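Local coordinates for protein probable fatty acyl-CoA transferase Rv3272 (Mycobacterium tuberculosis, PDB 5YX6) that binds fatty acyl-CoAs of varying chain length, palmitoyl-CoA most tightly, and probably acts as a family III CoA transferase in fatty acid metabolism, at residues T248-T256 against I263-L274. Residues are numbered along the deposited sequence; the frame is centred on the assembly and turned at random.
Sequences TQPSDAFRT and ISAYVPKHWQKL
Ile263 meets Asp252 as a hydrogen-bonded antiparallel pair in a beta hairpin of the small domain, an example of how a strand pair can run, through a short loop, into helix packing. Both backbone bonds of this pair form, Ile263 N to Asp252 O at 3.0 Å and Asp252 N to Ile263 O at 3.1 Å, while the Phe254 ring brings CE2 to Ile263 CB, the two side chains crossing at about a right angle. Ser264 and Ser251 form the next, non-hydrogen-bonded pair of the backbone, yet matching torsions (chi1 -170° and -164°) swing both hydroxyls away from the backbone N atoms and together, OG to OG, in a 2.9 Å hydrogen bond where Ile145 of the second subunit packs. Ala265 N extends the pairing with a nearly straight bond to Pro250 O (2.9 Å). Tyr266 then turns one ring face to Thr248, whose CB makes a CH-pi contact 3.9 Å from the ring centroid. Beyond the N-cap residue Val267, helix 268-277 brings Trp271 obliquely across Pro250, which follows a cis peptide bond. Two carbons of the proline ring touch the helix: CD lies 3.4 Å from Trp271 CE3, and CG 3.8 Å from Leu274 CD2.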
ATOM      1  N   THR A 248      -5.632   4.808 -21.950  1.00 57.37           N
ATOM      2  CA  THR A 248      -6.528   3.719 -22.340  1.00 58.63           C
ATOM      3  C   THR A 248      -7.981   4.114 -22.123  1.00 57.98           C
ATOM      4  O   THR A 248      -8.505   3.969 -21.022  1.00 55.95           O
ATOM      5  CB  THR A 248      -6.251   2.424 -21.548  1.00 57.55           C
ATOM      6  OG1 THR A 248      -6.094   2.730 -20.156  1.00 57.41           O
ATOM      7  CG2 THR A 248      -4.998   1.744 -22.061  1.00 63.66           C
ATOM      8  N   GLN A 249      -8.639   4.574 -23.182  1.00 52.27           N
ATOM      9  CA  GLN A 249      -9.959   5.181 -23.058  1.00 48.50           C
ATOM     10  C   GLN A 249     -11.012   4.375 -23.816  1.00 45.87           C
ATOM     11  O   GLN A 249     -10.704   3.753 -24.833  1.00 47.65           O
ATOM     12  CB  GLN A 249      -9.921   6.621 -23.569  1.00 51.31           C
ATOM     13  CG  GLN A 249      -8.974   7.517 -22.791  1.00 57.35           C
ATOM     14  CD  GLN A 249      -9.303   7.565 -21.313  1.00 58.05           C
ATOM     15  OE1 GLN A 249     -10.465   7.699 -20.926  1.00 51.19           O
ATOM     16  NE2 GLN A 249      -8.276   7.435 -20.476  1.00 67.52           N
ATOM     17  N   PRO A 250     -12.261   4.372 -23.320  1.00 43.06           N
ATOM     18  CA  PRO A 250     -12.790   5.089 -22.151  1.00 41.35           C
ATOM     19  C   PRO A 250     -12.545   4.394 -20.815  1.00 41.87           C
ATOM     20  O   PRO A 250     -12.906   3.233 -20.632  1.00 40.05           O
ATOM     21  CB  PRO A 250     -14.289   5.169 -22.449  1.00 37.35           C
ATOM     22  CG  PRO A 250     -14.564   3.952 -23.242  1.00 39.64           C
ATOM     23  CD  PRO A 250     -13.332   3.714 -24.085  1.00 39.28           C
ATOM     24  N   SER A 251     -11.947   5.135 -19.887  1.00 47.60           N
ATOM     25  CA  SER A 251     -11.640   4.662 -18.541  1.00 40.00           C
ATOM     26  C   SER A 251     -11.570   5.865 -17.604  1.00 40.58           C
ATOM     27  O   SER A 251     -10.505   6.442 -17.385  1.00 38.64           O
ATOM     28  CB  SER A 251     -10.322   3.881 -18.520  1.00 44.54           C
ATOM     29  OG  SER A 251     -10.189   3.112 -17.336  1.00 43.51           O
ATOM     30  N   ASP A 252     -12.722   6.246 -17.065  1.00 36.97           N
ATOM     31  CA  ASP A 252     -12.848   7.500 -16.348  1.00 34.27           C
ATOM     32  C   ASP A 252     -14.170   7.559 -15.602  1.00 33.66           C
ATOM     33  O   ASP A 252     -14.877   6.559 -15.485  1.00 35.67           O
ATOM     34  CB  ASP A 252     -12.739   8.677 -17.327  1.00 38.00           C
ATOM     35  CG  ASP A 252     -12.117   9.919 -16.697  1.00 48.78           C
ATOM     36  OD1 ASP A 252     -12.362  10.175 -15.496  1.00 48.06           O
ATOM     37  OD2 ASP A 252     -11.379  10.642 -17.404  1.00 49.89           O
ATOM     38  N   ALA A 253     -14.472   8.735 -15.068  1.00 36.10           N
ATOM     39  CA  ALA A 253     -15.762   9.031 -14.469  1.00 36.81           C
ATOM     40  C   ALA A 253     -16.550   9.903 -15.451  1.00 37.68           C
ATOM     41  O   ALA A 253     -15.986  10.818 -16.063  1.00 37.22           O
ATOM     42  CB  ALA A 253     -15.591   9.734 -13.122  1.00 37.15           C
ATOM     43  N   PHE A 254     -17.841   9.618 -15.605  1.00 34.60           N
ATOM     44  CA  PHE A 254     -18.669  10.322 -16.586  1.00 34.28           C
ATOM     45  C   PHE A 254     -19.987  10.834 -16.005  1.00 34.21           C
ATOM     46  O   PHE A 254     -20.612  10.166 -15.180  1.00 33.89           O
ATOM     47  CB  PHE A 254     -18.965   9.404 -17.780  1.00 30.33           C
ATOM     48  CG  PHE A 254     -17.734   8.876 -18.474  1.00 28.21           C
ATOM     49  CD1 PHE A 254     -17.118   9.605 -19.477  1.00 28.30           C
ATOM     50  CD2 PHE A 254     -17.193   7.647 -18.120  1.00 29.69           C
ATOM     51  CE1 PHE A 254     -15.986   9.124 -20.115  1.00 30.38           C
ATOM     52  CE2 PHE A 254     -16.060   7.160 -18.749  1.00 26.57           C
ATOM     53  CZ  PHE A 254     -15.454   7.898 -19.749  1.00 27.96           C
ATOM     54  N   ARG A 255     -20.407  12.021 -16.437  1.00 36.55           N
ATOM     55  CA  ARG A 255     -21.727  12.529 -16.078  1.00 37.79           C
ATOM     56  C   ARG A 255     -22.841  11.658 -16.621  1.00 37.02           C
ATOM     57  O   ARG A 255     -22.758  11.140 -17.731  1.00 35.03           O
ATOM     58  CB  ARG A 255     -21.926  13.958 -16.572  1.00 46.08           C
ATOM     59  CG  ARG A 255     -21.172  15.007 -15.775  1.00 52.97           C
ATOM     60  CD  ARG A 255     -21.480  16.414 -16.267  1.00 60.58           C
ATOM     61  NE  ARG A 255     -22.892  16.766 -16.059  1.00 72.73           N
ATOM     62  CZ  ARG A 255     -23.431  17.113 -14.890  1.00 71.31           C
ATOM     63  NH1 ARG A 255     -22.691  17.129 -13.784  1.00 68.86           N
ATOM     64  NH2 ARG A 255     -24.721  17.418 -14.827  1.00 67.91           N
ATOM     65  N   THR A 256     -23.871  11.479 -15.808  1.00 39.70           N
ATOM     66  CA  THR A 256     -25.098  10.851 -16.248  1.00 40.53           C
ATOM     67  C   THR A 256     -26.260  11.785 -15.937  1.00 45.61           C
ATOM     68  O   THR A 256     -26.049  12.962 -15.659  1.00 46.27           O
ATOM     69  CB  THR A 256     -25.326   9.502 -15.568  1.00 37.07           C
ATOM     70  OG1 THR A 256     -25.715   9.728 -14.210  1.00 42.81           O
ATOM     71  CG2 THR A 256     -24.054   8.694 -15.585  1.00 34.47           C
ATOM     72  N   ILE A 263     -16.521   4.107 -15.533  1.00 28.81           N
ATOM     73  CA  ILE A 263     -16.522   3.057 -16.547  1.00 27.93           C
ATOM     74  C   ILE A 263     -15.126   2.773 -17.076  1.00 30.98           C
ATOM     75  O   ILE A 263     -14.378   3.692 -17.390  1.00 33.92           O
ATOM     76  CB  ILE A 263     -17.417   3.423 -17.763  1.00 28.33           C
ATOM     77  CG1 ILE A 263     -18.876   3.624 -17.351  1.00 29.92           C
ATOM     78  CG2 ILE A 263     -17.327   2.355 -18.825  1.00 23.50           C
ATOM     79  CD1 ILE A 263     -19.737   4.244 -18.455  1.00 28.66           C
ATOM     80  N   SER A 264     -14.776   1.499 -17.189  1.00 31.07           N
ATOM     81  CA  SER A 264     -13.561   1.126 -17.905  1.00 38.13           C
ATOM     82  C   SER A 264     -13.882   0.084 -18.975  1.00 39.34           C
ATOM     83  O   SER A 264     -14.170  -1.072 -18.668  1.00 43.20           O
ATOM     84  CB  SER A 264     -12.495   0.596 -16.949  1.00 35.16           C
ATOM     85  OG  SER A 264     -11.264   0.452 -17.637  1.00 39.08           O
ATOM     86  N   ALA A 265     -13.835   0.509 -20.230  1.00 35.28           N
ATOM     87  CA  ALA A 265     -14.188  -0.345 -21.348  1.00 34.49           C
ATOM     88  C   ALA A 265     -13.374   0.050 -22.570  1.00 37.20           C
ATOM     89  O   ALA A 265     -13.903   0.604 -23.531  1.00 35.53           O
ATOM     90  CB  ALA A 265     -15.677  -0.262 -21.636  1.00 28.84           C
ATOM     91  N   TYR A 266     -12.077  -0.216 -22.514  1.00 37.66           N
ATOM     92  CA  TYR A 266     -11.156   0.219 -23.549  1.00 38.20           C
ATOM     93  C   TYR A 266     -10.680  -0.944 -24.425  1.00 44.19           C
ATOM     94  O   TYR A 266     -10.200  -0.724 -25.535  1.00 46.54           O
ATOM     95  CB  TYR A 266      -9.963   0.938 -22.916  1.00 44.85           C
ATOM     96  CG  TYR A 266      -9.194   0.083 -21.938  1.00 46.34           C
ATOM     97  CD1 TYR A 266      -9.590  -0.001 -20.610  1.00 43.97           C
ATOM     98  CD2 TYR A 266      -8.083  -0.646 -22.339  1.00 49.78           C
ATOM     99  CE1 TYR A 266      -8.904  -0.784 -19.708  1.00 48.90           C
ATOM    100  CE2 TYR A 266      -7.382  -1.431 -21.439  1.00 49.20           C
ATOM    101  CZ  TYR A 266      -7.798  -1.496 -20.123  1.00 50.14           C
ATOM    102  OH  TYR A 266      -7.116  -2.278 -19.213  1.00 53.80           O
ATOM    103  N   VAL A 267     -10.805  -2.177 -23.934  1.00 42.87           N
ATOM    104  CA  VAL A 267     -10.525  -3.347 -24.767  1.00 40.50           C
ATOM    105  C   VAL A 267     -11.611  -3.473 -25.825  1.00 42.49           C
ATOM    106  O   VAL A 267     -12.797  -3.394 -25.504  1.00 40.89           O
ATOM    107  CB  VAL A 267     -10.444  -4.649 -23.948  1.00 39.36           C
ATOM    108  N   PRO A 268     -11.208  -3.675 -27.089  1.00 44.93           N
ATOM    109  CA  PRO A 268     -12.085  -3.705 -28.267  1.00 40.70           C
ATOM    110  C   PRO A 268     -13.444  -4.381 -28.046  1.00 43.13           C
ATOM    111  O   PRO A 268     -14.466  -3.783 -28.392  1.00 42.94           O
ATOM    112  CB  PRO A 268     -11.245  -4.476 -29.281  1.00 40.64           C
ATOM    113  CG  PRO A 268      -9.855  -4.032 -28.981  1.00 41.80           C
ATOM    114  CD  PRO A 268      -9.793  -3.846 -27.469  1.00 46.32           C
ATOM    115  N   LYS A 269     -13.462  -5.586 -27.481  1.00 42.13           N
ATOM    116  CA  LYS A 269     -14.720  -6.273 -27.180  1.00 40.18           C
ATOM    117  C   LYS A 269     -15.582  -5.468 -26.207  1.00 35.91           C
ATOM    118  O   LYS A 269     -16.802  -5.435 -26.330  1.00 36.60           O
ATOM    119  CB  LYS A 269     -14.457  -7.669 -26.602  1.00 41.60           C
ATOM    120  N   HIS A 270     -14.946  -4.826 -25.232  1.00 35.64           N
ATOM    121  CA  HIS A 270     -15.683  -4.042 -24.241  1.00 36.19           C
ATOM    122  C   HIS A 270     -16.182  -2.715 -24.808  1.00 34.55           C
ATOM    123  O   HIS A 270     -17.328  -2.317 -24.587  1.00 29.61           O
ATOM    124  CB  HIS A 270     -14.798  -3.779 -23.034  1.00 40.29           C
ATOM    125  CG  HIS A 270     -14.452  -5.013 -22.269  1.00 42.30           C
ATOM    126  ND1 HIS A 270     -13.515  -5.022 -21.259  1.00 42.04           N
ATOM    127  CD2 HIS A 270     -14.933  -6.275 -22.352  1.00 48.02           C
ATOM    128  CE1 HIS A 270     -13.425  -6.242 -20.760  1.00 48.06           C
ATOM    129  NE2 HIS A 270     -14.273  -7.022 -21.407  1.00 50.60           N
ATOM    130  N   TRP A 271     -15.309  -2.045 -25.550  1.00 33.02           N
ATOM    131  CA  TRP A 271     -15.648  -0.799 -26.214  1.00 36.87           C
ATOM    132  C   TRP A 271     -16.857  -0.953 -27.154  1.00 38.38           C
ATOM    133  O   TRP A 271     -17.802  -0.161 -27.095  1.00 35.77           O
ATOM    134  CB  TRP A 271     -14.431  -0.290 -26.992  1.00 37.13           C
ATOM    135  CG  TRP A 271     -14.765   0.732 -28.025  1.00 38.76           C
ATOM    136  CD1 TRP A 271     -14.688   0.580 -29.379  1.00 40.38           C
ATOM    137  CD2 TRP A 271     -15.200   2.077 -27.794  1.00 43.01           C
ATOM    138  NE1 TRP A 271     -15.068   1.739 -30.008  1.00 45.66           N
ATOM    139  CE2 TRP A 271     -15.381   2.678 -29.058  1.00 45.53           C
ATOM    140  CE3 TRP A 271     -15.465   2.827 -26.643  1.00 37.54           C
ATOM    141  CZ2 TRP A 271     -15.813   3.997 -29.204  1.00 43.96           C
ATOM    142  CZ3 TRP A 271     -15.891   4.138 -26.790  1.00 39.32           C
ATOM    143  CH2 TRP A 271     -16.066   4.706 -28.063  1.00 41.57           C
ATOM    144  N   GLN A 272     -16.838  -1.989 -27.994  1.00 36.45           N
ATOM    145  CA  GLN A 272     -17.934  -2.216 -28.931  1.00 39.77           C
ATOM    146  C   GLN A 272     -19.204  -2.469 -28.143  1.00 35.41           C
ATOM    147  O   GLN A 272     -20.228  -1.820 -28.352  1.00 33.06           O
ATOM    148  CB  GLN A 272     -17.619  -3.385 -29.874  1.00 36.76           C
ATOM    149  CG  GLN A 272     -16.489  -3.074 -30.857  1.00 41.12           C
ATOM    150  CD  GLN A 272     -15.850  -4.313 -31.483  1.00 56.11           C
ATOM    151  OE1 GLN A 272     -16.376  -5.427 -31.390  1.00 51.07           O
ATOM    152  NE2 GLN A 272     -14.689  -4.117 -32.106  1.00 57.31           N
ATOM    153  N   LYS A 273     -19.092  -3.369 -27.179  1.00 34.31           N
ATOM    154  CA  LYS A 273     -20.187  -3.688 -26.281  1.00 35.30           C
ATOM    155  C   LYS A 273     -20.789  -2.398 -25.688  1.00 36.42           C
ATOM    156  O   LYS A 273     -22.013  -2.197 -25.716  1.00 34.48           O
ATOM    157  CB  LYS A 273     -19.657  -4.601 -25.180  1.00 31.73           C
ATOM    158  CG  LYS A 273     -20.414  -5.873 -24.902  1.00 37.93           C
ATOM    159  CD  LYS A 273     -19.657  -6.625 -23.806  1.00 42.02           C
ATOM    160  CE  LYS A 273     -20.221  -7.991 -23.521  1.00 43.11           C
ATOM    161  NZ  LYS A 273     -19.365  -8.700 -22.531  1.00 53.38           N
ATOM    162  N   LEU A 274     -19.916  -1.521 -25.184  1.00 31.88           N
ATOM    163  CA  LEU A 274     -20.336  -0.259 -24.582  1.00 29.16           C
ATOM    164  C   LEU A 274     -21.143   0.612 -25.552  1.00 30.08           C
ATOM    165  O   LEU A 274     -22.244   1.053 -25.229  1.00 30.11           O
ATOM    166  CB  LEU A 274     -19.118   0.510 -24.072  1.00 30.06           C
ATOM    167  CG  LEU A 274     -19.423   1.888 -23.485  1.00 26.01           C
ATOM    168  CD1 LEU A 274     -20.231   1.723 -22.213  1.00 31.00           C
ATOM    169  CD2 LEU A 274     -18.152   2.668 -23.204  1.00 25.58           C
TER